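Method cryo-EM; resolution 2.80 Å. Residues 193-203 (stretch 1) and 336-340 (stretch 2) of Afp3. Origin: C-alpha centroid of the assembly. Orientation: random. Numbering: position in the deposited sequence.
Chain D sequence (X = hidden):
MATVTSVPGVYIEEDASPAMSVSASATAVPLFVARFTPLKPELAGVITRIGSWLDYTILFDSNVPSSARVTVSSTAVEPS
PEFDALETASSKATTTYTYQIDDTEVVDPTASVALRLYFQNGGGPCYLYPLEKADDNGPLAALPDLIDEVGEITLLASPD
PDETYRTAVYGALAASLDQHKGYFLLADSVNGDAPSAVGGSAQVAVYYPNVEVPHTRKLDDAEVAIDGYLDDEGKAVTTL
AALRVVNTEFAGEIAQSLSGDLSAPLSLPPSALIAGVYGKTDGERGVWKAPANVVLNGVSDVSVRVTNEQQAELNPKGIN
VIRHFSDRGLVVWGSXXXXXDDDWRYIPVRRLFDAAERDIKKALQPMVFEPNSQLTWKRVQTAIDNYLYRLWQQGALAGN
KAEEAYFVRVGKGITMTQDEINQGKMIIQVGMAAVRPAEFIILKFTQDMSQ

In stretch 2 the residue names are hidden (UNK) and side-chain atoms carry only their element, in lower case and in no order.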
# COMPACT_ATOMS: atom_id res chain seq x y z
N ASP D 193 -38.34 59.39 -44.22
CA ASP D 193 -38.97 59.44 -42.91
C ASP D 193 -39.65 58.10 -42.63
O ASP D 193 -39.82 57.27 -43.53
CB ASP D 193 -39.97 60.60 -42.82
CG ASP D 193 -41.00 60.60 -43.92
OD1 ASP D 193 -40.92 59.76 -44.84
OD2 ASP D 193 -41.92 61.45 -43.87
N ALA D 194 -40.03 57.91 -41.37
CA ALA D 194 -40.70 56.70 -40.96
C ALA D 194 -42.09 56.62 -41.59
O ALA D 194 -42.74 57.64 -41.81
CB ALA D 194 -40.81 56.65 -39.43
N PRO D 195 -42.59 55.40 -41.88
CA PRO D 195 -43.89 55.28 -42.56
C PRO D 195 -45.11 55.54 -41.68
O PRO D 195 -46.24 55.31 -42.13
CB PRO D 195 -43.88 53.84 -43.07
CG PRO D 195 -42.95 53.13 -42.17
CD PRO D 195 -41.88 54.11 -41.82
N SER D 196 -44.89 55.93 -40.41
CA SER D 196 -45.85 56.53 -39.48
C SER D 196 -46.90 55.55 -38.95
O SER D 196 -47.67 55.91 -38.06
CB SER D 196 -46.56 57.74 -40.09
OG SER D 196 -47.49 57.37 -41.09
N ALA D 197 -46.93 54.33 -39.47
CA ALA D 197 -47.71 53.29 -38.82
C ALA D 197 -46.96 52.74 -37.63
O ALA D 197 -47.56 52.27 -36.66
CB ALA D 197 -48.04 52.17 -39.82
N VAL D 198 -45.63 52.80 -37.68
CA VAL D 198 -44.76 52.39 -36.59
C VAL D 198 -43.82 53.55 -36.25
O VAL D 198 -42.72 53.67 -36.81
CB VAL D 198 -44.03 51.09 -36.95
CG1 VAL D 198 -44.96 49.91 -36.72
CG2 VAL D 198 -43.64 51.08 -38.42
N GLY D 199 -44.24 54.39 -35.32
CA GLY D 199 -43.56 55.66 -35.13
C GLY D 199 -42.28 55.54 -34.32
O GLY D 199 -41.18 55.76 -34.84
N GLY D 200 -42.40 55.17 -33.05
CA GLY D 200 -41.25 55.20 -32.17
C GLY D 200 -41.08 53.97 -31.31
O GLY D 200 -40.58 54.05 -30.19
N SER D 201 -41.50 52.82 -31.82
CA SER D 201 -41.31 51.58 -31.09
C SER D 201 -39.91 51.03 -31.33
O SER D 201 -39.33 51.20 -32.40
CB SER D 201 -42.35 50.54 -31.51
OG SER D 201 -42.15 50.15 -32.85
N ALA D 202 -39.38 50.34 -30.33
CA ALA D 202 -38.03 49.82 -30.40
C ALA D 202 -37.91 48.56 -31.24
O ALA D 202 -36.81 48.03 -31.38
CB ALA D 202 -37.49 49.54 -29.00
N GLN D 203 -39.00 48.07 -31.81
CA GLN D 203 -39.00 46.84 -32.58
C GLN D 203 -38.91 47.08 -34.08
O GLN D 203 -39.12 46.15 -34.86
CB GLN D 203 -40.28 46.04 -32.29
CG GLN D 203 -40.49 45.67 -30.83
CD GLN D 203 -39.40 44.79 -30.28
OE1 GLN D 203 -38.64 45.19 -29.41
NE2 GLN D 203 -39.31 43.57 -30.80
N UNK D 336 -29.59 51.89 -35.98
CA UNK D 336 -30.50 52.45 -34.99
C UNK D 336 -31.93 51.97 -35.21
O UNK D 336 -32.34 51.66 -36.32
c UNK D 336 -27.35 57.15 -33.58
c UNK D 336 -29.33 54.59 -34.23
c UNK D 336 -30.48 53.97 -34.99
n UNK D 336 -26.58 57.72 -32.66
n UNK D 336 -28.57 56.73 -33.27
c UNK D 336 -29.48 56.09 -34.21
n UNK D 336 -26.89 56.97 -34.80
N UNK D 337 -32.68 51.93 -34.11
CA UNK D 337 -34.11 51.65 -34.12
C UNK D 337 -34.89 52.95 -34.07
O UNK D 337 -34.33 54.05 -34.04
o UNK D 337 -34.18 51.42 -31.71
c UNK D 337 -34.49 50.75 -32.94
c UNK D 337 -33.73 49.45 -32.99
N UNK D 338 -36.22 52.84 -34.06
CA UNK D 338 -37.09 54.00 -33.97
C UNK D 338 -37.13 54.62 -32.58
O UNK D 338 -37.54 55.77 -32.45
c UNK D 338 -38.66 53.40 -35.88
c UNK D 338 -38.50 53.64 -34.40
o UNK D 338 -37.48 54.83 -37.36
n UNK D 338 -39.38 55.61 -36.50
c UNK D 338 -38.46 54.67 -36.66
N UNK D 339 -36.72 53.88 -31.56
CA UNK D 339 -36.78 54.39 -30.20
C UNK D 339 -35.60 55.31 -29.93
O UNK D 339 -34.45 54.95 -30.19
c UNK D 339 -36.79 53.22 -29.21
c UNK D 339 -38.64 54.37 -26.06
c UNK D 339 -38.40 54.08 -27.52
n UNK D 339 -40.02 54.86 -25.82
c UNK D 339 -36.98 53.62 -27.77
N UNK D 340 -35.89 56.50 -29.41
CA UNK D 340 -34.86 57.49 -29.13
C UNK D 340 -34.34 57.39 -27.70
O UNK D 340 -33.58 58.26 -27.25
o UNK D 340 -33.14 59.54 -29.76
c UNK D 340 -35.41 58.90 -29.40
o UNK D 340 -34.67 61.11 -29.89
c UNK D 340 -34.33 59.92 -29.71

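Position 336 carries seven side-chain atoms, four carbons and three nitrogens. Three carbons run out from CA to a nitrogen, and that nitrogen is bonded to a carbon bearing two more nitrogens, a planar guanidinium group. The side chain does not reach stretch 1. No other standard side chain ends this way, so the residue is Arg336. Partly exposed, it keeps its charged end out of this contact, and stretch 1 offers no evidence for its identity.

Position 337 has three side-chain atoms: a first carbon that branches at once into one oxygen and one carbon. Its CA-to-CB bond points toward stretch 1, and its terminal carbon lies 3.8 Å from O of Ala202. Beta-branching with a hydroxyl identifies Thr337, and the contact is made by its methyl, CG2. The residue is buried, which suits a compact side chain whose one polar atom is satisfied: OG1 is hydrogen-bonded elsewhere in the structure.

At position 338 there are three carbons, the third carrying one oxygen and one nitrogen. The nitrogen lies 2.5 Å from O of Gly199 and 3.4 Å from CB of Ala194, while CB of this position packs 3.3 Å from O of Ser201. This is a terminal amide on a two-methylene arm, hence Gln338. Its CA-to-CB bond points toward stretch 1, and the residue gives up 96 Å² to it, more than any other residue of either stretch. Both chi1 and chi2 are m (-72° and -67°), so the arm folds rather than extends. The amide nitrogen, a donor, meets a backbone acceptor: NE2 of Gln338 donates a hydrogen bond to O of Gly199, with an N-H...O angle of 156°. The bond is very short. A carboxylate at the same place would have no amide hydrogen to offer that carbonyl.

Position 339 shows four carbons in an unbranched row ending in a nitrogen. Its third carbon lies 3.4 Å from O of Gly200, and its CB lies 3.8 Å from CB of Ala202. The residue is Lys339. Its CA-to-CB bond points sideways and the end of the chain leads away. A long chain suits this partly exposed place because its methylenes can cover a neighbour while its amine makes no hydrogen bond or salt bridge with stretch 1.

Position 340 has two carbons, the second carrying two oxygens, and its side chain does not reach stretch 1. A short carboxylate of this kind is Asp340. OD1 of Asp340 is hydrogen-bonded elsewhere in the structure, which suits a short charged group at an exposed position.

The contact joins two loops far apart in sequence and buries 328 Å² in all. Neither stretch forms regular secondary structure, and one hydrogen bond, from Gln338 to Gly199, crosses between them. Around it, Thr337 and Lys339 supply carbon surface against Ala202, and the backbones come near at Gly200, whose CA is 4.7 Å from CA of Gln338.

Stretch 2 336-340: RTQKD
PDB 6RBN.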